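Local coordinates for protein lysine cyclodeaminase (Streptomyces pristinaespiralis, PDB 5YU3) that catalyses the NAD-dependent cyclodeamination of L-lysine, probably to pipecolic acid with release of ammonia, and also accepts L-ornithine, from which proline would form, at residues 168-172 / 173-177; 258-261 / 262-266; 177-180 / 181-185. All coordinates share one frame; numbering follows the deposited sequence.

Contact 1 of 3, residues 168-172 / 173-177. With NAD (nicotinamide-adenine-dinucleotide), chain F.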
loop_
_atom_site.group_PDB
_atom_site.type_symbol
_atom_site.label_atom_id
_atom_site.label_comp_id
_atom_site.label_asym_id
_atom_site.label_seq_id
_atom_site.Cartn_x
_atom_site.Cartn_y
_atom_site.Cartn_z
ATOM N N VAL A 168 -6.771 35.650 -4.766
ATOM C CA VAL A 168 -6.096 34.415 -5.156
ATOM C C VAL A 168 -4.830 34.692 -5.957
ATOM O O VAL A 168 -4.738 35.660 -6.721
ATOM C CB VAL A 168 -7.051 33.475 -5.945
ATOM C CG1 VAL A 168 -8.363 33.327 -5.212
ATOM C CG2 VAL A 168 -7.291 33.981 -7.360
ATOM N N TRP A 169 -3.835 33.821 -5.772
ATOM C CA TRP A 169 -2.581 33.916 -6.497
ATOM C C TRP A 169 -2.092 32.527 -6.877
ATOM O O TRP A 169 -2.292 31.561 -6.136
ATOM C CB TRP A 169 -1.493 34.624 -5.672
ATOM C CG TRP A 169 -0.258 34.886 -6.454
ATOM C CD1 TRP A 169 0.959 34.277 -6.312
ATOM C CD2 TRP A 169 -0.108 35.836 -7.513
ATOM N NE1 TRP A 169 1.855 34.790 -7.215
ATOM C CE2 TRP A 169 1.224 35.747 -7.967
ATOM C CE3 TRP A 169 -0.972 36.751 -8.122
ATOM C CZ2 TRP A 169 1.716 36.548 -8.998
ATOM C CZ3 TRP A 169 -0.486 37.538 -9.150
ATOM C CH2 TRP A 169 0.845 37.431 -9.578
ATOM N N ASP A 170 -1.464 32.447 -8.045
ATOM C CA ASP A 170 -0.718 31.286 -8.505
ATOM C C ASP A 170 0.487 31.808 -9.271
ATOM O O ASP A 170 0.423 32.881 -9.879
ATOM C CB ASP A 170 -1.595 30.385 -9.396
ATOM C CG ASP A 170 -1.075 28.955 -9.510
ATOM O OD1 ASP A 170 -0.051 28.739 -10.193
ATOM O OD2 ASP A 170 -1.737 28.038 -8.954
ATOM N N THR A 171 1.593 31.054 -9.246
ATOM C CA THR A 171 2.765 31.483 -10.006
ATOM C C THR A 171 2.597 31.245 -11.497
ATOM O O THR A 171 3.353 31.811 -12.296
ATOM C CB THR A 171 4.026 30.775 -9.505
ATOM O OG1 THR A 171 3.752 29.383 -9.331
ATOM C CG2 THR A 171 4.469 31.373 -8.171
ATOM N N ASP A 172 1.620 30.430 -11.885
ATOM C CA ASP A 172 1.297 30.196 -13.282
ATOM C C ASP A 172 0.156 31.128 -13.652
ATOM O O ASP A 172 -0.946 30.982 -13.102
ATOM C CB ASP A 172 0.892 28.737 -13.498
ATOM C CG ASP A 172 0.761 28.372 -14.970
ATOM O OD1 ASP A 172 0.244 29.194 -15.750
ATOM O OD2 ASP A 172 1.176 27.260 -15.349
ATOM N N PRO A 173 0.357 32.099 -14.552
ATOM C CA PRO A 173 -0.726 33.053 -14.842
ATOM C C PRO A 173 -1.969 32.388 -15.399
ATOM O O PRO A 173 -3.086 32.788 -15.049
ATOM C CB PRO A 173 -0.079 34.020 -15.839
ATOM C CG PRO A 173 1.486 33.677 -15.698
ATOM C CD PRO A 173 1.555 32.411 -15.406
ATOM N N ALA A 174 -1.802 31.353 -16.227
ATOM C CA ALA A 174 -2.951 30.622 -16.754
ATOM C C ALA A 174 -3.787 30.010 -15.636
ATOM O O ALA A 174 -5.023 29.979 -15.719
ATOM C CB ALA A 174 -2.476 29.532 -17.713
ATOM N N HIS A 175 -3.133 29.502 -14.588
ATOM C CA HIS A 175 -3.853 28.806 -13.522
ATOM C C HIS A 175 -4.591 29.767 -12.602
ATOM O O HIS A 175 -5.671 29.434 -12.107
ATOM C CB HIS A 175 -2.885 27.938 -12.713
ATOM C CG HIS A 175 -2.301 26.807 -13.497
ATOM N ND1 HIS A 175 -1.582 25.788 -12.910
ATOM C CD2 HIS A 175 -2.334 26.528 -14.823
ATOM C CE1 HIS A 175 -1.194 24.933 -13.841
ATOM N NE2 HIS A 175 -1.639 25.359 -15.009
ATOM N N ARG A 176 -4.044 30.957 -12.356
ATOM C CA ARG A 176 -4.785 31.912 -11.542
ATOM C C ARG A 176 -5.913 32.559 -12.338
ATOM O O ARG A 176 -6.956 32.891 -11.770
ATOM C CB ARG A 176 -3.833 32.966 -10.966
ATOM C CG ARG A 176 -3.140 33.845 -11.989
ATOM C CD ARG A 176 -2.093 34.731 -11.307
ATOM N NE ARG A 176 -1.478 35.680 -12.235
ATOM C CZ ARG A 176 -0.177 35.753 -12.500
ATOM N NH1 ARG A 176 0.682 34.913 -11.931
ATOM N NH2 ARG A 176 0.265 36.668 -13.359
ATOM N N GLU A 177 -5.736 32.723 -13.651
ATOM C CA GLU A 177 -6.783 33.351 -14.453
ATOM C C GLU A 177 -7.965 32.421 -14.693
ATOM O O GLU A 177 -9.088 32.898 -14.867
ATOM C CB GLU A 177 -6.200 33.849 -15.780
ATOM C CG GLU A 177 -5.474 35.190 -15.612
ATOM C CD GLU A 177 -4.379 35.417 -16.639
ATOM O OE1 GLU A 177 -3.365 36.074 -16.296
ATOM O OE2 GLU A 177 -4.533 34.951 -17.788
HETATM P PA NAD F . -2.161 21.237 -8.455
HETATM O O1A NAD F . -0.991 20.911 -9.329
HETATM O O2A NAD F . -3.572 21.046 -8.978
HETATM O O5B NAD F . -2.061 22.790 -8.043
HETATM C C5B NAD F . -0.869 23.290 -7.425
HETATM C C4B NAD F . -0.733 24.740 -7.867
HETATM O O4B NAD F . 0.339 25.353 -7.146
HETATM C C3B NAD F . -0.365 24.850 -9.349
HETATM O O3B NAD F . -1.372 25.608 -10.055
HETATM C C2B NAD F . 0.971 25.574 -9.342
HETATM O O2B NAD F . 1.142 26.487 -10.422
HETATM C C1B NAD F . 0.911 26.314 -8.025
HETATM N N9A NAD F . 2.202 26.758 -7.455
HETATM C C8A NAD F . 3.401 26.132 -7.492
HETATM N N7A NAD F . 4.341 26.870 -6.819
HETATM C C5A NAD F . 3.719 27.976 -6.348
HETATM C C6A NAD F . 4.089 29.172 -5.569
HETATM N N6A NAD F . 5.356 29.348 -5.125
HETATM N N1A NAD F . 3.115 30.068 -5.292
HETATM C C2A NAD F . 1.842 29.933 -5.710
HETATM N N3A NAD F . 1.435 28.880 -6.436
HETATM C C4A NAD F . 2.312 27.893 -6.770
HETATM O O3 NAD F . -1.981 20.383 -7.084
HETATM P PN NAD F . -3.040 20.219 -5.896
HETATM O O1N NAD F . -3.806 21.513 -5.750
HETATM O O2N NAD F . -3.779 18.915 -6.108
HETATM O O5D NAD F . -2.081 19.995 -4.619
HETATM C C5D NAD F . -1.377 21.098 -4.046
HETATM C C4D NAD F . -0.628 20.614 -2.805
HETATM O O4D NAD F . -1.549 20.059 -1.866
HETATM C C3D NAD F . 0.355 19.503 -3.130
HETATM O O3D NAD F . 1.526 19.665 -2.299
HETATM C C2D NAD F . -0.373 18.254 -2.683
HETATM O O2D NAD F . 0.506 17.149 -2.431
HETATM C C1D NAD F . -1.057 18.787 -1.440
HETATM N N1N NAD F . -2.161 17.977 -0.942
HETATM C C2N NAD F . -2.367 17.951 0.381
HETATM C C3N NAD F . -3.396 17.200 0.931
HETATM C C7N NAD F . -3.593 17.221 2.410
HETATM O O7N NAD F . -4.324 16.409 2.940
HETATM N N7N NAD F . -2.980 18.184 3.120
HETATM C C4N NAD F . -4.259 16.488 0.093
HETATM C C5N NAD F . -4.036 16.560 -1.281
HETATM C C6N NAD F . -2.980 17.322 -1.785
HETATM O O HOH W 1 3.558 35.035 -12.466
#
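Arg176 sets CG between its own backbone N and carbonyl carbon (chi1 64°) and runs extended to NE, which carries its guanidinium back over the strand end; Trp169, with CG anti to the backbone N (chi1 -173°), swings its indole out to meet it. The two flat groups stack with planes 10° apart and centres 4.1 Å apart, an off-centre cation-pi pair in which Arg176 NH1 lies 3.5 Å from Trp169 CH2. On its opposite face the guanidinium is backed by the CA of Pro173. At its edge, Arg176 NH1 donates to Asp170 O at 2.9 Å, within the guanidinium plane, and to a water that in turn donates to Thr171 O. With a leucine in place of Arg176, Asp170 O would probably lose this donor and the Trp169 face its flat cationic cover. The turn joins the second strand of a Rossmann nucleotide-binding domain to the helix after it, and Asp170 is the acidic residue at that strand's end that reads the adenosine ribose of NAD. Its carboxylate accepts both hydroxyls: NAD O2B donates to Asp170 OD1 at 2.6 Å and NAD O3B to Asp170 OD2 at 2.7 Å. Asp170 OD1 also takes Asp172 N on its anti lone pair, an Asx turn, while OD2 accepts from Thr146 N, so the carboxylate is fixed in rotation. His175 ND1 donates to NAD O3B at 2.9 Å, giving that hydroxyl a second protein partner. Asp172 N-caps the helix, its OD1 taking a weak bond from Ala174 N, and its carboxylate lies nearly parallel over one face of the His175 ring, with Asp172 OD2 3.4 Å from His175 NE2. Thr171 meets the adenine, its CG2 3.4 Å from NAD C6A.

Contact 2 of 3, residues 258-261 / 262-266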
loop_
_atom_site.group_PDB
_atom_site.type_symbol
_atom_site.label_atom_id
_atom_site.label_comp_id
_atom_site.label_asym_id
_atom_site.label_seq_id
_atom_site.Cartn_x
_atom_site.Cartn_y
_atom_site.Cartn_z
ATOM N N PRO A 258 0.515 14.944 14.350
ATOM C CA PRO A 258 1.785 15.562 14.781
ATOM C C PRO A 258 3.035 14.908 14.216
ATOM O O PRO A 258 3.916 15.607 13.690
ATOM C CB PRO A 258 1.705 15.447 16.300
ATOM C CG PRO A 258 0.123 15.417 16.571
ATOM C CD PRO A 258 -0.414 14.812 15.533
ATOM N N GLU A 259 3.141 13.580 14.304
ATOM C CA GLU A 259 4.351 12.921 13.826
ATOM C C GLU A 259 4.534 13.135 12.330
ATOM O O GLU A 259 5.643 13.417 11.864
ATOM C CB GLU A 259 4.317 11.429 14.158
ATOM C CG GLU A 259 5.608 10.712 13.797
ATOM C CD GLU A 259 5.679 9.282 14.320
ATOM O OE1 GLU A 259 4.619 8.664 14.532
ATOM O OE2 GLU A 259 6.806 8.775 14.515
ATOM N N GLN A 260 3.452 13.020 11.560
ATOM C CA GLN A 260 3.545 13.256 10.122
ATOM C C GLN A 260 3.894 14.705 9.806
ATOM O O GLN A 260 4.651 14.980 8.867
ATOM C CB GLN A 260 2.219 12.898 9.470
ATOM C CG GLN A 260 2.327 12.405 8.068
ATOM C CD GLN A 260 1.130 11.572 7.724
ATOM O OE1 GLN A 260 1.171 10.343 7.801
ATOM N NE2 GLN A 260 0.029 12.235 7.384
ATOM N N ALA A 261 3.311 15.645 10.555
ATOM C CA ALA A 261 3.544 17.060 10.292
ATOM C C ALA A 261 4.984 17.450 10.601
ATOM O O ALA A 261 5.568 18.287 9.906
ATOM C CB ALA A 261 2.575 17.907 11.114
ATOM N N LEU A 262 5.575 16.849 11.637
ATOM C CA LEU A 262 6.968 17.148 11.946
ATOM C C LEU A 262 7.890 16.675 10.833
ATOM O O LEU A 262 8.978 17.235 10.647
ATOM C CB LEU A 262 7.350 16.505 13.281
ATOM C CG LEU A 262 6.836 17.269 14.506
ATOM C CD1 LEU A 262 6.874 16.397 15.750
ATOM C CD2 LEU A 262 7.677 18.539 14.717
ATOM N N ARG A 263 7.465 15.657 10.077
ATOM C CA ARG A 263 8.250 15.100 8.982
ATOM C C ARG A 263 7.968 15.773 7.644
ATOM O O ARG A 263 8.905 16.011 6.873
ATOM C CB ARG A 263 7.988 13.590 8.862
ATOM C CG ARG A 263 8.905 12.855 7.873
ATOM C CD ARG A 263 8.651 11.348 7.879
ATOM N NE ARG A 263 7.409 11.003 7.183
ATOM C CZ ARG A 263 6.972 9.759 6.993
ATOM N NH1 ARG A 263 7.673 8.727 7.454
ATOM N NH2 ARG A 263 5.832 9.546 6.336
ATOM N N GLU A 264 6.691 16.075 7.342
ATOM C CA GLU A 264 6.291 16.507 6.004
ATOM C C GLU A 264 5.442 17.770 5.960
ATOM O O GLU A 264 5.120 18.230 4.857
ATOM C CB GLU A 264 5.505 15.396 5.288
ATOM C CG GLU A 264 6.310 14.161 4.957
ATOM C CD GLU A 264 5.429 12.926 4.842
ATOM O OE1 GLU A 264 4.290 13.043 4.330
ATOM O OE2 GLU A 264 5.873 11.840 5.256
ATOM N N GLY A 265 5.045 18.326 7.105
ATOM C CA GLY A 265 4.239 19.528 7.147
ATOM C C GLY A 265 5.070 20.771 7.429
ATOM O O GLY A 265 6.301 20.752 7.409
ATOM N N GLU A 266 4.364 21.880 7.699
ATOM C CA GLU A 266 5.046 23.097 8.135
ATOM C C GLU A 266 5.825 22.854 9.418
ATOM O O GLU A 266 6.814 23.550 9.687
ATOM C CB GLU A 266 4.048 24.235 8.362
ATOM C CG GLU A 266 3.372 24.761 7.109
ATOM C CD GLU A 266 4.372 25.220 6.075
ATOM O OE1 GLU A 266 5.334 25.908 6.455
ATOM O OE2 GLU A 266 4.219 24.871 4.886
#
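Peptide carbonyls are the flat groups through which Ala261 and Gln260 meet the end of their helix. Gly265 N stands 31° out of the Ala261 carbonyl plane and bonds to Ala261 O at 2.8 Å, whereas Glu264 N approaches Gln260 O from almost straight ahead, with a C=O...N angle of 163° and the same separation. Gln260 O also receives a weak bond from Arg263 N, which makes another weak one to Glu259 O. Leu262 N donates to Pro258 O at 2.9 Å, and the Leu262 side chain folds alongside that carbonyl, its CG 3.5 Å from Pro258 O. Helix 258-264 follows the outermost strand 252-255 of the parallel Rossmann sheet and ends with Glu264; Gly265 is the first residue to leave helical geometry. The nearest atom of Gly265 is about 4 Å from the bound sodium ion, and Glu266 N then donates to Asp300, a residue of the sodium site. The Gln260 amide donates through NE2 to Thr302 OG1 and accepts at OE1 from Arg49 N, both residues of the proline pocket. Glu264 OE1 pairs with the Arg49 guanidinium, so that Gln260 and Glu264, as a second shell, probably position Arg49. A bend at chi3 (75°) brings the NE/NH2 edge of the Arg263 guanidinium to the other oxygen, Glu264 OE2. Arg263 NE and NH2 both give weak bonds to Glu264 OE2 within a salt bridge, the NH2 distance of 2.5 Å being doubtfully short. Arg263 NH2 donates as well to Arg49 O.

Contact 3 of 3, residues 177-180 / 181-185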
loop_
_atom_site.group_PDB
_atom_site.type_symbol
_atom_site.label_atom_id
_atom_site.label_comp_id
_atom_site.label_asym_id
_atom_site.label_seq_id
_atom_site.Cartn_x
_atom_site.Cartn_y
_atom_site.Cartn_z
ATOM N N GLU A 177 -5.736 32.723 -13.651
ATOM C CA GLU A 177 -6.783 33.351 -14.453
ATOM C C GLU A 177 -7.965 32.421 -14.693
ATOM O O GLU A 177 -9.088 32.898 -14.867
ATOM C CB GLU A 177 -6.200 33.849 -15.780
ATOM C CG GLU A 177 -5.474 35.190 -15.612
ATOM C CD GLU A 177 -4.379 35.417 -16.639
ATOM O OE1 GLU A 177 -3.365 36.074 -16.296
ATOM O OE2 GLU A 177 -4.533 34.951 -17.788
ATOM N N SER A 178 -7.748 31.105 -14.675
ATOM C CA SER A 178 -8.846 30.164 -14.857
ATOM C C SER A 178 -9.599 29.871 -13.570
ATOM O O SER A 178 -10.630 29.182 -13.616
ATOM C CB SER A 178 -8.328 28.845 -15.440
ATOM O OG SER A 178 -7.574 28.130 -14.468
ATOM N N PHE A 179 -9.114 30.355 -12.422
ATOM C CA PHE A 179 -9.710 29.921 -11.166
ATOM C C PHE A 179 -11.137 30.437 -11.016
ATOM O O PHE A 179 -12.009 29.710 -10.535
ATOM C CB PHE A 179 -8.860 30.349 -9.965
ATOM C CG PHE A 179 -9.376 29.814 -8.668
ATOM C CD1 PHE A 179 -9.307 28.446 -8.397
ATOM C CD2 PHE A 179 -9.996 30.652 -7.749
ATOM C CE1 PHE A 179 -9.811 27.938 -7.218
ATOM C CE2 PHE A 179 -10.507 30.155 -6.564
ATOM C CZ PHE A 179 -10.410 28.784 -6.295
ATOM N N ALA A 180 -11.401 31.679 -11.440
ATOM C CA ALA A 180 -12.739 32.233 -11.265
ATOM C C ALA A 180 -13.805 31.354 -11.918
ATOM O O ALA A 180 -14.876 31.142 -11.339
ATOM C CB ALA A 180 -12.799 33.662 -11.813
ATOM N N ARG A 181 -13.527 30.806 -13.105
ATOM C CA ARG A 181 -14.523 29.943 -13.740
ATOM C C ARG A 181 -14.718 28.648 -12.958
ATOM O O ARG A 181 -15.846 28.163 -12.822
ATOM C CB ARG A 181 -14.131 29.627 -15.181
ATOM C CG ARG A 181 -15.194 28.818 -15.919
ATOM C CD ARG A 181 -15.043 28.949 -17.433
ATOM N NE ARG A 181 -16.112 28.275 -18.181
ATOM C CZ ARG A 181 -16.253 26.958 -18.287
ATOM N NH1 ARG A 181 -15.383 26.148 -17.701
ATOM N NH2 ARG A 181 -17.261 26.451 -18.989
ATOM N N ARG A 182 -13.631 28.057 -12.458
ATOM C CA ARG A 182 -13.765 26.834 -11.664
ATOM C C ARG A 182 -14.488 27.089 -10.345
ATOM O O ARG A 182 -15.132 26.182 -9.809
ATOM C CB ARG A 182 -12.379 26.228 -11.403
ATOM C CG ARG A 182 -11.746 25.586 -12.627
ATOM C CD ARG A 182 -10.362 25.015 -12.305
ATOM N NE ARG A 182 -9.316 26.036 -12.418
ATOM C CZ ARG A 182 -8.359 26.243 -11.513
ATOM N NH1 ARG A 182 -8.297 25.504 -10.408
ATOM N NH2 ARG A 182 -7.461 27.197 -11.719
ATOM N N ALA A 183 -14.392 28.304 -9.804
ATOM C CA ALA A 183 -14.978 28.658 -8.514
ATOM C C ALA A 183 -16.390 29.221 -8.614
ATOM O O ALA A 183 -17.044 29.398 -7.579
ATOM C CB ALA A 183 -14.101 29.704 -7.817
ATOM N N ALA A 184 -16.867 29.497 -9.829
ATOM C CA ALA A 184 -18.081 30.296 -10.007
ATOM C C ALA A 184 -19.269 29.733 -9.238
ATOM O O ALA A 184 -20.054 30.492 -8.649
ATOM C CB ALA A 184 -18.413 30.397 -11.500
ATOM N N PHE A 185 -19.421 28.404 -9.223
ATOM C CA PHE A 185 -20.604 27.793 -8.626
ATOM C C PHE A 185 -20.752 28.127 -7.150
ATOM O O PHE A 185 -21.872 28.088 -6.629
ATOM C CB PHE A 185 -20.581 26.264 -8.821
ATOM C CG PHE A 185 -19.684 25.521 -7.848
ATOM C CD1 PHE A 185 -18.337 25.350 -8.122
ATOM C CD2 PHE A 185 -20.199 24.977 -6.672
ATOM C CE1 PHE A 185 -17.505 24.661 -7.232
ATOM C CE2 PHE A 185 -19.365 24.291 -5.774
ATOM C CZ PHE A 185 -18.025 24.136 -6.064
HETATM O O HOH W 2 -11.796 32.229 -14.889
HETATM O O HOH W 3 -9.510 25.775 -15.360
#
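Helix 179-183 belongs to the crossover that links strands 165-169 and 189-192 of the Rossmann domain, and the contact is one turn of it with the residues at its ends. Arg182 folds back along the chain with a bend at chi3 (-85°), placing Arg182 NH2 2.9 Å from Ser178 OG in a fairly straight hydrogen bond; the hydroxyl sits at the guanidinium edge, close to its plane. A weakly held water lies between Arg182 NE and the same OG. The Phe179 ring stands 78° to the guanidinium and meets it edge on, with Phe179 CD1 3.7 Å from Arg182 NH1. Over a face of that ring sits the methyl of Ala183, a CH-pi contact with Ala183 CB 4.2 Å from the Phe179 centroid. The backbone follows suit: Ala183 N donates to Phe179 O at 2.9 Å. A water bridges Glu177 O and Arg181 N. Phe179 and Ala183 both press on Leu154 of helix 148-160 and Val190 of the neighbouring strand. Arg182 NH2 also donates to Thr146 O; NH1 reaches Gly147 O and, in the second subunit, Leu338 O, both weakly. A buried guanidinium gripped by several neutral oxygens is thus fixed in rotation, and its positive charge is probably stabilised by these carbonyl and hydroxyl dipoles.

How the contacts relate
Contacts 1 and 3 are neighbours on one side of the chain, sharing Glu177, their centres 11 Å apart, and both engage Thr146 of the turn between strand 140-144 and helix 148-160. Contact 1 is a surface contact whose chemistry is charged and aromatic, with Asp170 and His175 turned to the NAD ribose; contact 3, partly buried, joins apolar packing on the parallel sheet to an arginine held by neutral oxygens. Contact 2, also partly buried, lies on the other side of the chain's centre from contact 3, about 19 Å away at the nearest atoms, on the helix that follows the opposite edge strand. Its mostly backbone bonds and carboxylate-arginine pairs lie beside the proline pocket and the sodium site.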